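Long-range contacts in lipoprotein (Mycoplasma mycoides subsp. capri, PDB 7ADK), which probably acts as a PA-clan protease on the mycoplasma surface, working with an immunoglobulin-blocking partner in a system that promotes dissociation of antibody from antigen: residues 184-188 / 222-226; 250-255 / 698-703; 429-433 / 835-840. All blocks are in the same frame, centred on the assembly; numbering follows the deposited sequence.

Contact 1 of 3, residues 184-188 / 222-226; sequences NERYM and DQAAI
Two helical segments cross obliquely here: 184-188, within helix 176-192, and 222-226, in helix 220-226. Their short axes come no closer than 11.4 Å and cross at +58°. At this spacing side chains bridge the gap, and the nearest backbone pair, M188 and I226, has its CA atoms 7.0 Å apart. M188 gives up the most surface. Its CA-to-CB bond points toward the other helix and its chi angles run m, m, m, which brings SD to 3.4 Å from CG1 of I226 and 3.9 Å from CB of D222, while CE ends 4.4 Å from CB of A225. I226 starts sideways but, with chi1 m and chi2 t, extends CD1 to 3.6 Å from OD1 of N184; its CG2 lies 4.3 Å from CE2 of Y187, and its carbonyl O sits at that ring's edge. The arrangement is oblique helix-helix packing in the N-terminal part of the modelled chain, with a thioether and an isoleucine filling the space between two helices joined by a largely irregular connection. D222 adds the polar component: with chi1 m, its OD2 accepts a hydrogen bond from ND2 of N184 (chi1 t) at 3.0 Å, while its backbone O takes the N-H of I226 at 2.8 Å. Y187 (chi1 t) sends its hydroxyl past this interface to hydrogen-bond Q700.

Contact 2 of 3, residues 250-255 / 698-703; sequences KVSGLK and SYQIGY
Neither segment forms a regular strand or helix, yet they run roughly antiparallel, with CA pairs K250-G702 at 6.2 Å, S252-Q700 at 5.3 Å and K255-Y699 at 5.6 Å. Residues 250-252 are extended; G253 is the centre of an inverse gamma turn, with a weak bond of 3.0 Å from L254 N to S252 O. In the other segment, 701-703 have helical backbone angles. Two hydrogen bonds join side chain to main chain. NE2 of Q700 donates to O of V251 at 2.9 Å, nearly straight at 169°, and S252, chi1 t, donates from OG to O of Y699, also at 2.9 Å. The amide of Q700 is well used: NE2 bonds Y187 OH as well, and OE1 accepts N of Y703 at 3.0 Å. K250 lays its chain along G702, CD lying 3.8 Å from the glycine CA; a CB on G702 would collide with this methylene. CE then sits over the face of the Y703 ring, 3.6 Å from its centroid, and NZ makes an off-centre cation-pi contact at 4.6 Å. That ammonium is satisfied by D248 O and S227 OG, and the Y703 hydroxyl by N778. K255, chi1 p, extended through chi2 and chi3 and turned by chi4 m, passes its CD 3.3 Å from OG of S698 and delivers NZ to A781 O. L254 CD2 meets Y699 CD2 at 3.5 Å. With S698 bonded to L748 and Y703 resting on L785 of strand 783-792, this is loop-to-loop docking beside the mixed sheet, consistent with a connection packed against one of the two beta-barrels of a chymotrypsin-like (PA-clan) peptidase.

Contact 3 of 3, residues 429-433 / 835-840; sequences MDYLD and KKSALF
Residues 429-433 continue strand 421-433 through a classic beta bulge, where M429 and D430 both face Y444. Against this strand runs a short, weakly bonded strand around 836-837, antiparallel, with L432 and S837 as a non-hydrogen-bonded pair whose CA atoms are 4.5 Å apart. The flanking backbone bonds are A838 N to Y431 O and D433 N to K836 O, each 3.0 Å. After S837 the chain folds into a tight turn: A838 and L839 are both helical, and S837 N donates to F840 O at 3.1 Å. Rotamers decide the rest. D430, chi1 t, swings its carboxylate to the mouth of that turn, so that OD1 accepts L839 N at 3.0 Å and OD2 takes S837 OG at 2.7 Å; Y824 OH of helix 824-831 also bonds OD2. Y431 has chi1 p. Although its CA-to-CB bond points away, the ring folds back until A838 CB stands over one face, 3.6 Å from the centroid and only 6° off the normal, a CH-pi contact. L432 (t, p) brings CD1 to 3.6 Å from O of K836 and 4.1 Å from CB of K835. L839 (m, t) sets CD1 4.5 Å from SD of M429. D433, chi1 t, packs CB 4.3 Å from CB of K836, while its OD1 accepts G437 N. Neither lysine ammonium group meets an acidic side chain of the facing strand, so the C-terminal strand is held to strand 421-433 by backbone bonds and a buried carboxylate collecting neutral donors rather than by pairing of opposite charges.

Following the chain from its N terminus, contact 1 comes first and closes a loop of 33 residues, complete before contact 2 opens at 250. Contact 2 then waits 442 residues for its partner, and contact 3 opens within that span, at 429, to close only at 835-840; the two large loops therefore cross. Contacts 1 and 2 are neighbours, centres about 12 Å apart and joined directly by Y187 OH and Q700 NE2 at 3.0 Å, so helix 176-192 also packs against contact 2. Contact 3 lies about 40 Å from contact 2, centre to centre, tying the last short strand, 836-837, to the antiparallel sheet through strand 421-433, across the molecule from contact 1.

Contact 1 of 3, residues 184-188 / 222-226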
# COMPACT_ATOMS: atom_id res chain seq x y z
N ASN B 184 4.72 -16.94 -32.82
CA ASN B 184 6.00 -17.62 -32.74
C ASN B 184 7.03 -17.01 -33.73
O ASN B 184 8.19 -16.85 -33.37
CB ASN B 184 5.76 -19.12 -32.94
CG ASN B 184 7.02 -19.94 -32.83
OD1 ASN B 184 7.50 -20.23 -31.76
ND2 ASN B 184 7.59 -20.32 -33.93
N GLU B 185 6.63 -16.56 -34.93
CA GLU B 185 7.57 -15.87 -35.83
C GLU B 185 7.95 -14.45 -35.35
O GLU B 185 8.83 -13.83 -35.94
CB GLU B 185 7.09 -15.91 -37.29
CG GLU B 185 6.02 -14.89 -37.68
CD GLU B 185 5.85 -14.65 -39.19
OE1 GLU B 185 6.56 -15.25 -40.02
OE2 GLU B 185 5.02 -13.80 -39.57
N ARG B 186 7.32 -13.95 -34.28
CA ARG B 186 7.62 -12.69 -33.59
C ARG B 186 8.39 -12.93 -32.30
O ARG B 186 9.37 -12.26 -32.03
CB ARG B 186 6.31 -11.93 -33.34
CG ARG B 186 5.75 -11.47 -34.65
CD ARG B 186 4.37 -10.87 -34.66
NE ARG B 186 4.06 -10.31 -35.98
CZ ARG B 186 4.07 -10.93 -37.15
NH1 ARG B 186 4.10 -12.23 -37.25
NH2 ARG B 186 4.07 -10.25 -38.25
N TYR B 187 8.02 -13.95 -31.54
CA TYR B 187 8.72 -14.38 -30.35
C TYR B 187 10.14 -14.82 -30.67
O TYR B 187 11.09 -14.47 -29.98
CB TYR B 187 7.92 -15.49 -29.67
CG TYR B 187 8.33 -15.72 -28.24
CD1 TYR B 187 7.82 -14.88 -27.24
CD2 TYR B 187 9.22 -16.76 -27.90
CE1 TYR B 187 8.20 -15.06 -25.90
CE2 TYR B 187 9.59 -16.96 -26.56
CZ TYR B 187 9.08 -16.10 -25.56
OH TYR B 187 9.43 -16.29 -24.27
N MET B 188 10.32 -15.56 -31.76
CA MET B 188 11.62 -16.02 -32.23
C MET B 188 12.57 -14.92 -32.72
O MET B 188 13.77 -15.13 -32.66
CB MET B 188 11.44 -17.08 -33.32
CG MET B 188 10.95 -18.42 -32.79
SD MET B 188 11.95 -19.17 -31.48
CE MET B 188 13.61 -19.11 -32.18
N ASP B 222 13.59 -23.92 -33.74
CA ASP B 222 12.97 -22.95 -32.83
C ASP B 222 13.00 -23.51 -31.41
O ASP B 222 13.46 -22.87 -30.47
CB ASP B 222 11.52 -22.61 -33.20
CG ASP B 222 11.29 -21.90 -34.53
OD1 ASP B 222 12.25 -21.53 -35.24
OD2 ASP B 222 10.10 -21.70 -34.85
N GLN B 223 12.58 -24.76 -31.24
CA GLN B 223 12.48 -25.46 -29.97
C GLN B 223 13.82 -25.55 -29.23
O GLN B 223 13.85 -25.50 -28.01
CB GLN B 223 11.91 -26.86 -30.23
CG GLN B 223 11.32 -27.47 -28.97
CD GLN B 223 11.26 -28.97 -29.00
OE1 GLN B 223 11.92 -29.64 -28.22
NE2 GLN B 223 10.52 -29.57 -29.89
N ALA B 224 14.93 -25.60 -29.95
CA ALA B 224 16.27 -25.56 -29.38
C ALA B 224 16.61 -24.23 -28.70
O ALA B 224 17.58 -24.18 -27.95
CB ALA B 224 17.26 -25.90 -30.49
N ALA B 225 15.83 -23.16 -28.93
CA ALA B 225 16.03 -21.84 -28.35
C ALA B 225 14.80 -21.20 -27.65
O ALA B 225 15.03 -20.36 -26.80
CB ALA B 225 16.57 -20.92 -29.45
N ILE B 226 13.55 -21.58 -27.97
CA ILE B 226 12.31 -21.00 -27.34
C ILE B 226 12.44 -21.02 -25.82
O ILE B 226 12.06 -20.07 -25.14
CB ILE B 226 11.00 -21.71 -27.78
CG1 ILE B 226 10.62 -21.44 -29.25
CG2 ILE B 226 9.81 -21.21 -26.95
CD1 ILE B 226 9.60 -22.41 -29.83

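Contact 2 of 3, residues 250-255 / 698-703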
# COMPACT_ATOMS: atom_id res chain seq x y z
N LYS B 250 11.41 -14.01 -21.25
CA LYS B 250 9.99 -14.20 -21.58
C LYS B 250 9.20 -12.88 -21.49
O LYS B 250 9.41 -12.14 -20.55
CB LYS B 250 9.39 -15.17 -20.55
CG LYS B 250 10.07 -16.50 -20.19
CD LYS B 250 9.93 -17.63 -21.20
CE LYS B 250 10.35 -18.97 -20.62
NZ LYS B 250 11.80 -19.10 -20.40
N VAL B 251 8.21 -12.67 -22.37
CA VAL B 251 7.10 -11.67 -22.32
C VAL B 251 5.92 -12.18 -23.20
O VAL B 251 6.08 -13.22 -23.84
CB VAL B 251 7.53 -10.26 -22.79
CG1 VAL B 251 6.56 -9.18 -22.32
CG2 VAL B 251 8.91 -9.79 -22.32
N SER B 252 4.74 -11.53 -23.25
CA SER B 252 3.79 -11.64 -24.38
C SER B 252 2.82 -10.45 -24.51
O SER B 252 1.96 -10.25 -23.65
CB SER B 252 2.97 -12.94 -24.32
OG SER B 252 1.91 -12.93 -25.25
N GLY B 253 2.93 -9.69 -25.60
CA GLY B 253 2.19 -8.46 -25.87
C GLY B 253 0.80 -8.69 -26.46
O GLY B 253 0.44 -8.05 -27.46
N LEU B 254 0.04 -9.62 -25.88
CA LEU B 254 -1.25 -10.07 -26.40
C LEU B 254 -2.27 -10.53 -25.35
O LEU B 254 -3.48 -10.40 -25.56
CB LEU B 254 -0.98 -11.19 -27.41
CG LEU B 254 -2.23 -11.65 -28.17
CD1 LEU B 254 -1.86 -12.01 -29.59
CD2 LEU B 254 -2.88 -12.88 -27.57
N LYS B 255 -1.85 -11.06 -24.20
CA LYS B 255 -2.79 -11.53 -23.15
C LYS B 255 -3.50 -10.40 -22.38
O LYS B 255 -4.08 -10.64 -21.33
CB LYS B 255 -2.11 -12.55 -22.23
CG LYS B 255 -1.06 -11.92 -21.33
CD LYS B 255 -0.46 -12.95 -20.39
CE LYS B 255 0.72 -12.41 -19.56
NZ LYS B 255 1.98 -12.37 -20.37
N SER B 698 -2.63 -18.19 -20.17
CA SER B 698 -1.72 -17.20 -20.72
C SER B 698 -1.28 -17.52 -22.15
O SER B 698 -0.90 -18.64 -22.46
CB SER B 698 -0.50 -17.15 -19.81
OG SER B 698 0.36 -16.12 -20.18
N TYR B 699 -1.25 -16.52 -23.04
CA TYR B 699 -0.70 -16.62 -24.40
C TYR B 699 0.82 -16.35 -24.41
O TYR B 699 1.36 -15.74 -25.32
CB TYR B 699 -1.51 -15.72 -25.37
CG TYR B 699 -2.92 -16.15 -25.75
CD1 TYR B 699 -3.92 -16.36 -24.77
CD2 TYR B 699 -3.27 -16.29 -27.11
CE1 TYR B 699 -5.23 -16.72 -25.15
CE2 TYR B 699 -4.58 -16.62 -27.49
CZ TYR B 699 -5.57 -16.84 -26.51
OH TYR B 699 -6.84 -17.12 -26.87
N GLN B 700 1.55 -16.78 -23.38
CA GLN B 700 3.02 -16.81 -23.37
C GLN B 700 3.57 -17.95 -24.26
O GLN B 700 3.13 -19.09 -24.13
CB GLN B 700 3.52 -16.94 -21.92
CG GLN B 700 4.75 -16.09 -21.61
CD GLN B 700 6.04 -16.63 -22.18
OE1 GLN B 700 6.44 -17.75 -21.95
NE2 GLN B 700 6.77 -15.86 -22.94
N ILE B 701 4.50 -17.65 -25.17
CA ILE B 701 5.06 -18.67 -26.08
C ILE B 701 6.14 -19.52 -25.40
O ILE B 701 6.20 -20.73 -25.61
CB ILE B 701 5.61 -17.99 -27.36
CG1 ILE B 701 4.52 -17.26 -28.17
CG2 ILE B 701 6.39 -18.96 -28.26
CD1 ILE B 701 3.51 -18.15 -28.86
N GLY B 702 6.99 -18.91 -24.58
CA GLY B 702 8.19 -19.55 -24.04
C GLY B 702 7.92 -20.78 -23.19
O GLY B 702 8.55 -21.81 -23.39
N TYR B 703 7.00 -20.69 -22.24
CA TYR B 703 6.64 -21.80 -21.37
C TYR B 703 5.70 -22.85 -22.00
O TYR B 703 5.62 -23.97 -21.50
CB TYR B 703 6.02 -21.24 -20.09
CG TYR B 703 6.97 -20.54 -19.14
CD1 TYR B 703 8.12 -21.21 -18.70
CD2 TYR B 703 6.68 -19.26 -18.65
CE1 TYR B 703 8.99 -20.61 -17.79
CE2 TYR B 703 7.55 -18.65 -17.73
CZ TYR B 703 8.72 -19.32 -17.30
OH TYR B 703 9.59 -18.72 -16.45

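Contact 3 of 3, residues 429-433 / 835-840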
# COMPACT_ATOMS: atom_id res chain seq x y z
N MET B 429 -7.51 -28.79 2.75
CA MET B 429 -8.07 -29.76 1.82
C MET B 429 -8.86 -30.86 2.51
O MET B 429 -9.88 -31.28 1.98
CB MET B 429 -6.99 -30.29 0.88
CG MET B 429 -6.02 -31.32 1.46
SD MET B 429 -5.23 -32.36 0.22
CE MET B 429 -4.06 -31.18 -0.45
N ASP B 430 -8.46 -31.31 3.69
CA ASP B 430 -9.03 -32.51 4.31
C ASP B 430 -8.92 -32.48 5.85
O ASP B 430 -8.16 -31.71 6.42
CB ASP B 430 -8.34 -33.74 3.69
CG ASP B 430 -9.03 -35.07 3.95
OD1 ASP B 430 -10.22 -35.08 4.28
OD2 ASP B 430 -8.37 -36.12 3.81
N TYR B 431 -9.67 -33.36 6.51
CA TYR B 431 -9.50 -33.70 7.92
C TYR B 431 -9.79 -35.17 8.19
O TYR B 431 -10.71 -35.75 7.61
CB TYR B 431 -10.32 -32.78 8.82
CG TYR B 431 -11.82 -32.70 8.58
CD1 TYR B 431 -12.68 -33.69 9.07
CD2 TYR B 431 -12.34 -31.58 7.92
CE1 TYR B 431 -14.07 -33.55 8.92
CE2 TYR B 431 -13.73 -31.44 7.75
CZ TYR B 431 -14.59 -32.42 8.27
OH TYR B 431 -15.92 -32.27 8.09
N LEU B 432 -9.04 -35.77 9.11
CA LEU B 432 -9.25 -37.14 9.57
C LEU B 432 -10.55 -37.18 10.38
O LEU B 432 -10.77 -36.31 11.21
CB LEU B 432 -8.02 -37.55 10.39
CG LEU B 432 -8.04 -38.95 10.98
CD1 LEU B 432 -8.01 -40.05 9.93
CD2 LEU B 432 -6.82 -39.13 11.86
N ASP B 433 -11.43 -38.13 10.12
CA ASP B 433 -12.79 -38.14 10.66
C ASP B 433 -13.01 -39.30 11.64
O ASP B 433 -13.38 -40.41 11.24
CB ASP B 433 -13.78 -38.07 9.50
CG ASP B 433 -15.22 -37.81 9.95
OD1 ASP B 433 -15.48 -37.84 11.17
OD2 ASP B 433 -16.08 -37.54 9.10
N LYS B 835 -9.74 -45.99 8.92
CA LYS B 835 -10.44 -44.74 9.28
C LYS B 835 -11.02 -43.96 8.08
O LYS B 835 -10.63 -44.19 6.94
CB LYS B 835 -9.53 -43.86 10.17
CG LYS B 835 -9.01 -44.54 11.44
CD LYS B 835 -10.10 -45.08 12.36
CE LYS B 835 -9.59 -45.80 13.59
NZ LYS B 835 -8.95 -45.01 14.57
N LYS B 836 -11.94 -43.03 8.33
CA LYS B 836 -12.59 -42.13 7.35
C LYS B 836 -11.90 -40.76 7.28
O LYS B 836 -11.13 -40.39 8.16
CB LYS B 836 -14.08 -41.98 7.69
CG LYS B 836 -14.86 -43.30 7.57
CD LYS B 836 -16.33 -43.13 7.97
CE LYS B 836 -17.18 -44.40 7.77
NZ LYS B 836 -16.83 -45.47 8.71
N SER B 837 -12.20 -39.97 6.24
CA SER B 837 -11.66 -38.62 6.01
C SER B 837 -12.71 -37.74 5.34
O SER B 837 -13.62 -38.27 4.71
CB SER B 837 -10.44 -38.70 5.10
OG SER B 837 -9.40 -37.90 5.58
N ALA B 838 -12.61 -36.41 5.37
CA ALA B 838 -13.57 -35.54 4.69
C ALA B 838 -13.58 -35.70 3.15
O ALA B 838 -14.65 -35.65 2.55
CB ALA B 838 -13.30 -34.10 5.11
N LEU B 839 -12.43 -35.95 2.51
CA LEU B 839 -12.35 -36.36 1.10
C LEU B 839 -12.66 -37.84 0.84
O LEU B 839 -13.03 -38.21 -0.27
CB LEU B 839 -10.94 -36.06 0.55
CG LEU B 839 -10.60 -34.58 0.32
CD1 LEU B 839 -9.17 -34.47 -0.18
CD2 LEU B 839 -11.50 -33.94 -0.71
N PHE B 840 -12.51 -38.70 1.84
CA PHE B 840 -12.52 -40.16 1.74
C PHE B 840 -13.51 -40.75 2.74
O PHE B 840 -13.15 -41.46 3.67
CB PHE B 840 -11.09 -40.70 1.85
CG PHE B 840 -10.14 -40.20 0.77
CD1 PHE B 840 -10.20 -40.78 -0.51
CD2 PHE B 840 -9.24 -39.15 1.01
CE1 PHE B 840 -9.38 -40.29 -1.54
CE2 PHE B 840 -8.42 -38.68 -0.02
CZ PHE B 840 -8.49 -39.23 -1.30